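Long-range contact in SusD superfamily protein (Parabacteroides distasonis, PDB 3OTN), which probably binds carbohydrate or other nutrients at the outer membrane, as other members of the SusD family do: residues S18-A26 and N92-L100. Residues are numbered along the deposited sequence; the frame is centred on the assembly and turned at random.
With ACT (acetate ion), chain G; EDO (1,2-ethanediol), chain R; EDO (1,2-ethanediol), chain T.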
ATOM      1  N   SER A  18      -2.963  -4.129  30.737  1.00 20.96           N
ATOM      2  CA  SER A  18      -1.709  -4.806  30.352  1.00 22.77           C
ATOM      3  C   SER A  18      -1.865  -5.526  29.000  1.00 21.70           C
ATOM      4  O   SER A  18      -1.038  -5.354  28.111  1.00 19.97           O
ATOM      5  CB  SER A  18      -1.255  -5.751  31.445  1.00 24.45           C
ATOM      6  OG  SER A  18      -0.074  -6.411  31.056  1.00 32.22           O
ATOM      7  N   ALA A  19      -2.955  -6.278  28.860  1.00 20.71           N
ATOM      8  CA  ALA A  19      -3.319  -6.955  27.606  1.00 19.64           C
ATOM      9  C   ALA A  19      -3.531  -5.971  26.454  1.00 16.88           C
ATOM     10  O   ALA A  19      -3.085  -6.204  25.359  1.00 20.16           O
ATOM     11  CB  ALA A  19      -4.615  -7.819  27.830  1.00 15.82           C
ATOM     12  N   LEU A  20      -4.212  -4.850  26.709  1.00 19.17           N
ATOM     13  CA  LEU A  20      -4.411  -3.828  25.674  1.00 18.64           C
ATOM     14  C   LEU A  20      -3.073  -3.213  25.200  1.00 19.03           C
ATOM     15  O   LEU A  20      -2.865  -3.004  23.977  1.00 17.43           O
ATOM     16  CB  LEU A  20      -5.384  -2.746  26.177  1.00 19.65           C
ATOM     17  CG  LEU A  20      -5.757  -1.590  25.255  1.00 24.49           C
ATOM     18  CD1 LEU A  20      -6.279  -2.069  23.899  1.00 22.47           C
ATOM     19  CD2 LEU A  20      -6.824  -0.720  25.938  1.00 21.53           C
ATOM     20  N   ALA A  21      -2.182  -2.944  26.159  1.00 20.44           N
ATOM     21  CA  ALA A  21      -0.860  -2.402  25.854  1.00 22.74           C
ATOM     22  C   ALA A  21      -0.043  -3.385  24.994  1.00 22.25           C
ATOM     23  O   ALA A  21       0.564  -2.986  23.988  1.00 23.29           O
ATOM     24  CB  ALA A  21      -0.098  -2.008  27.160  1.00 21.36           C
ATOM     25  N   LEU A  22      -0.059  -4.658  25.348  1.00 22.69           N
ATOM     26  CA  LEU A  22       0.599  -5.696  24.522  1.00 23.10           C
ATOM     27  C   LEU A  22       0.018  -5.707  23.113  1.00 21.50           C
ATOM     28  O   LEU A  22       0.763  -5.727  22.133  1.00 22.46           O
ATOM     29  CB  LEU A  22       0.409  -7.089  25.133  1.00 23.22           C
ATOM     30  CG  LEU A  22       1.216  -7.410  26.378  1.00 26.64           C
ATOM     31  CD1 LEU A  22       0.561  -8.622  27.077  1.00 21.45           C
ATOM     32  CD2 LEU A  22       2.716  -7.649  26.011  1.00 21.32           C
ATOM     33  N   THR A  23      -1.319  -5.670  23.020  1.00 19.15           N
ATOM     34  CA  THR A  23      -2.026  -5.672  21.722  1.00 18.26           C
ATOM     35  C   THR A  23      -1.676  -4.448  20.917  1.00 19.86           C
ATOM     36  O   THR A  23      -1.328  -4.561  19.723  1.00 16.35           O
ATOM     37  CB  THR A  23      -3.517  -5.756  21.920  1.00 18.60           C
ATOM     38  OG1 THR A  23      -3.772  -6.916  22.728  1.00 17.01           O
ATOM     39  CG2 THR A  23      -4.293  -5.839  20.579  1.00 15.55           C
ATOM     40  N   ASN A  24      -1.700  -3.290  21.576  1.00 18.35           N
ATOM     41  CA  ASN A  24      -1.326  -2.028  20.921  1.00 20.81           C
ATOM     42  C   ASN A  24       0.124  -1.991  20.421  1.00 18.45           C
ATOM     43  O   ASN A  24       0.419  -1.363  19.411  1.00 17.93           O
ATOM     44  CB  ASN A  24      -1.609  -0.834  21.860  1.00 19.04           C
ATOM     45  CG  ASN A  24      -3.115  -0.502  21.992  1.00 24.30           C
ATOM     46  OD1 ASN A  24      -3.933  -0.847  21.129  1.00 21.98           O
ATOM     47  ND2 ASN A  24      -3.473   0.198  23.079  1.00 21.05           N
ATOM     48  N   SER A  25       1.016  -2.721  21.088  1.00 19.81           N
ATOM     49  CA  SER A  25       2.438  -2.745  20.705  1.00 21.34           C
ATOM     50  C   SER A  25       2.592  -3.264  19.264  1.00 19.33           C
ATOM     51  O   SER A  25       3.519  -2.869  18.554  1.00 19.36           O
ATOM     52  CB  SER A  25       3.287  -3.575  21.722  1.00 22.88           C
ATOM     53  OG  SER A  25       3.118  -4.996  21.542  1.00 23.82           O
ATOM     54  N   ALA A  26       1.646  -4.094  18.823  1.00 16.24           N
ATOM     55  CA  ALA A  26       1.654  -4.665  17.466  1.00 16.29           C
ATOM     56  C   ALA A  26       1.413  -3.631  16.379  1.00 16.33           C
ATOM     57  O   ALA A  26       1.913  -3.777  15.236  1.00 20.38           O
ATOM     58  CB  ALA A  26       0.624  -5.830  17.345  1.00 15.71           C
ATOM     59  N   ASN A  92       7.594  -7.400  18.090  1.00 19.14           N
ATOM     60  CA  ASN A  92       6.501  -6.941  18.965  1.00 21.66           C
ATOM     61  C   ASN A  92       5.362  -7.936  18.986  1.00 19.62           C
ATOM     62  O   ASN A  92       4.851  -8.249  20.049  1.00 19.36           O
ATOM     63  CB  ASN A  92       5.937  -5.545  18.569  1.00 20.45           C
ATOM     64  CG  ASN A  92       6.890  -4.399  18.884  1.00 23.61           C
ATOM     65  OD1 ASN A  92       7.600  -4.427  19.883  1.00 29.40           O
ATOM     66  ND2 ASN A  92       6.886  -3.379  18.041  1.00 17.67           N
ATOM     67  N   CYS A  93       4.977  -8.438  17.816  1.00 20.39           N
ATOM     68  CA  CYS A  93       3.907  -9.412  17.721  1.00 17.56           C
ATOM     69  C   CYS A  93       4.215 -10.724  18.412  1.00 18.50           C
ATOM     70  O   CYS A  93       3.318 -11.300  19.071  1.00 16.67           O
ATOM     71  CB  CYS A  93       3.527  -9.714  16.270  1.00 19.54           C
ATOM     72  SG  CYS A  93       2.886  -8.324  15.290  1.00 20.82           S
ATOM     73  N   ASN A  94       5.431 -11.248  18.221  1.00 18.79           N
ATOM     74  CA  ASN A  94       5.804 -12.529  18.824  1.00 20.34           C
ATOM     75  C   ASN A  94       5.759 -12.454  20.333  1.00 21.01           C
ATOM     76  O   ASN A  94       5.258 -13.359  20.991  1.00 21.24           O
ATOM     77  CB  ASN A  94       7.178 -13.015  18.333  1.00 20.34           C
ATOM     78  CG  ASN A  94       7.172 -13.381  16.838  1.00 20.18           C
ATOM     79  OD1 ASN A  94       6.126 -13.688  16.293  1.00 20.57           O
ATOM     80  ND2 ASN A  94       8.342 -13.315  16.175  1.00 18.89           N
ATOM     81  N   LEU A  95       6.249 -11.354  20.887  1.00 21.16           N
ATOM     82  CA  LEU A  95       6.253 -11.164  22.332  1.00 21.34           C
ATOM     83  C   LEU A  95       4.830 -10.941  22.872  1.00 21.26           C
ATOM     84  O   LEU A  95       4.447 -11.491  23.922  1.00 19.16           O
ATOM     85  CB  LEU A  95       7.183  -9.982  22.676  1.00 25.78           C
ATOM     86  CG  LEU A  95       7.466  -9.617  24.136  1.00 39.06           C
ATOM     87  CD1 LEU A  95       7.797 -10.860  24.961  1.00 36.63           C
ATOM     88  CD2 LEU A  95       8.598  -8.579  24.201  1.00 46.67           C
ATOM     89  N   ALA A  96       4.054 -10.126  22.155  1.00 18.99           N
ATOM     90  CA  ALA A  96       2.643  -9.895  22.461  1.00 19.58           C
ATOM     91  C   ALA A  96       1.842 -11.212  22.516  1.00 21.86           C
ATOM     92  O   ALA A  96       1.083 -11.448  23.474  1.00 21.40           O
ATOM     93  CB  ALA A  96       2.023  -8.922  21.394  1.00 18.58           C
ATOM     94  N   LEU A  97       2.029 -12.082  21.519  1.00 21.51           N
ATOM     95  CA  LEU A  97       1.322 -13.359  21.483  1.00 21.25           C
ATOM     96  C   LEU A  97       1.762 -14.284  22.615  1.00 23.28           C
ATOM     97  O   LEU A  97       0.930 -14.998  23.179  1.00 22.98           O
ATOM     98  CB  LEU A  97       1.444 -14.045  20.127  1.00 21.54           C
ATOM     99  CG  LEU A  97       0.688 -13.392  18.956  1.00 20.94           C
ATOM    100  CD1 LEU A  97       1.129 -13.935  17.567  1.00 20.48           C
ATOM    101  CD2 LEU A  97      -0.803 -13.483  19.179  1.00 20.49           C
ATOM    102  N   GLN A  98       3.047 -14.276  22.959  1.00 22.47           N
ATOM    103  CA  GLN A  98       3.533 -15.108  24.078  1.00 24.92           C
ATOM    104  C   GLN A  98       2.906 -14.632  25.379  1.00 24.81           C
ATOM    105  O   GLN A  98       2.348 -15.429  26.118  1.00 26.33           O
ATOM    106  CB  GLN A  98       5.043 -15.055  24.211  1.00 25.24           C
ATOM    107  CG  GLN A  98       5.592 -15.952  25.328  1.00 25.95           C
ATOM    108  CD  GLN A  98       7.022 -15.633  25.723  1.00 39.65           C
ATOM    109  OE1 GLN A  98       7.323 -14.537  26.210  1.00 50.65           O
ATOM    110  NE2 GLN A  98       7.901 -16.608  25.570  1.00 34.54           N
ATOM    111  N   LYS A  99       2.928 -13.318  25.618  1.00 23.23           N
ATOM    112  CA  LYS A  99       2.378 -12.778  26.865  1.00 23.21           C
ATOM    113  C   LYS A  99       0.845 -12.870  26.943  1.00 23.61           C
ATOM    114  O   LYS A  99       0.290 -13.229  28.003  1.00 25.30           O
ATOM    115  CB  LYS A  99       2.892 -11.369  27.157  1.00 23.70           C
ATOM    116  CG  LYS A  99       4.447 -11.252  27.353  1.00 31.07           C
ATOM    117  CD  LYS A  99       4.900 -12.017  28.592  1.00 43.89           C
ATOM    118  CE  LYS A  99       6.350 -11.706  29.023  1.00 47.90           C
ATOM    119  NZ  LYS A  99       6.878 -12.907  29.743  1.00 51.38           N
ATOM    120  N   LEU A 100       0.155 -12.599  25.839  1.00 20.98           N
ATOM    121  CA  LEU A 100      -1.320 -12.745  25.805  1.00 24.09           C
ATOM    122  C   LEU A 100      -1.804 -14.159  26.170  1.00 28.31           C
ATOM    123  O   LEU A 100      -2.859 -14.313  26.799  1.00 30.91           O
ATOM    124  CB  LEU A 100      -1.912 -12.292  24.469  1.00 19.66           C
ATOM    125  CG  LEU A 100      -1.894 -10.762  24.285  1.00 19.51           C
ATOM    126  CD1 LEU A 100      -2.111 -10.375  22.808  1.00 17.35           C
ATOM    127  CD2 LEU A 100      -2.931 -10.067  25.195  1.00 16.60           C
TER
HETATM  128  C   ACT G 606      -1.437   1.965  25.251  1.00 50.28           C
HETATM  129  O   ACT G 606      -2.033   1.000  25.806  1.00 45.81           O
HETATM  130  OXT ACT G 606      -0.590   1.677  24.357  1.00 49.06           O
HETATM  131  CH3 ACT G 606      -1.769   3.395  25.607  1.00 48.52           C
HETATM  132  C1  EDO R 631       4.676 -16.220  19.604  1.00 38.42           C
HETATM  133  O1  EDO R 631       5.624 -16.390  20.649  1.00 47.95           O
HETATM  134  C2  EDO R 631       4.282 -17.581  19.051  1.00 51.20           C
HETATM  135  O2  EDO R 631       3.898 -17.463  17.677  1.00 49.22           O
HETATM  136  C1  EDO T 634      -3.971   2.572  18.283  1.00 53.38           C
HETATM  137  O1  EDO T 634      -3.164   1.465  18.679  1.00 44.00           O
HETATM  138  C2  EDO T 634      -4.356   2.482  16.805  1.00 45.01           C
HETATM  139  O2  EDO T 634      -5.767   2.420  16.730  1.00 52.47           O
HETATM  140  O   HOH W   1       4.912  -2.988  16.208  1.00 18.53           O
HETATM  141  O   HOH W   2       5.188  -6.554  22.285  1.00 24.72           O
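Leu22 and Ala96 mark the middle of a nearly antiparallel helix pair, in which helices 18-25 and 92-100 run at 156° to each other with their axes 8.7 Å apart at their closest. Ala96 suits this central position because a methyl is small enough to let the backbones close in: its CB rests 3.5 Å from Leu22 O. Leu22 reaches further along: chi1 (-74°) sets CG beside the backbone N, and the extended chi2 then brings CD1 to within 3.6 Å of Lys99 CB. The lysine thus lends its aliphatic root to the packing while its amino end leads away, toward a weak, long ion pair with Glu102. Leu100 answers from the facing helix, placing CD2 3.9 Å from Ala19 CB; the side chains of Leu100 and Thr23 cross at about a right angle, with Leu100 CD1 against Thr23 OG1.

Thr23 fits here because its hydroxyl turns back to its own helix, OG1 giving Ala19 O a 2.8 Å hydrogen bond from the face of that carbonyl opposite to Thr23 N. A valine here would keep the bulk but would probably leave Ala19 O with the backbone N-H as its sole donor within the pair. The Thr23 side chain also touches Tyr114 and Glu117 of helix 108-133.

At the other end the small methyl of Ala26 leaves room for the Cys93 sulfur, CB to SG 3.9 Å. Beside them the short hydroxyl of Ser25 donates back to Leu22 O and accepts from a water that also donates to Asn92 O. The Asn92 amide supplies ND2 to a second water, which donates to Ser25 O. Direct contacts are thus van der Waals, mainly apolar, while water links the polar groups, joining helix 15-25 to helix 79-100 in this helix-rich SusD-family fold.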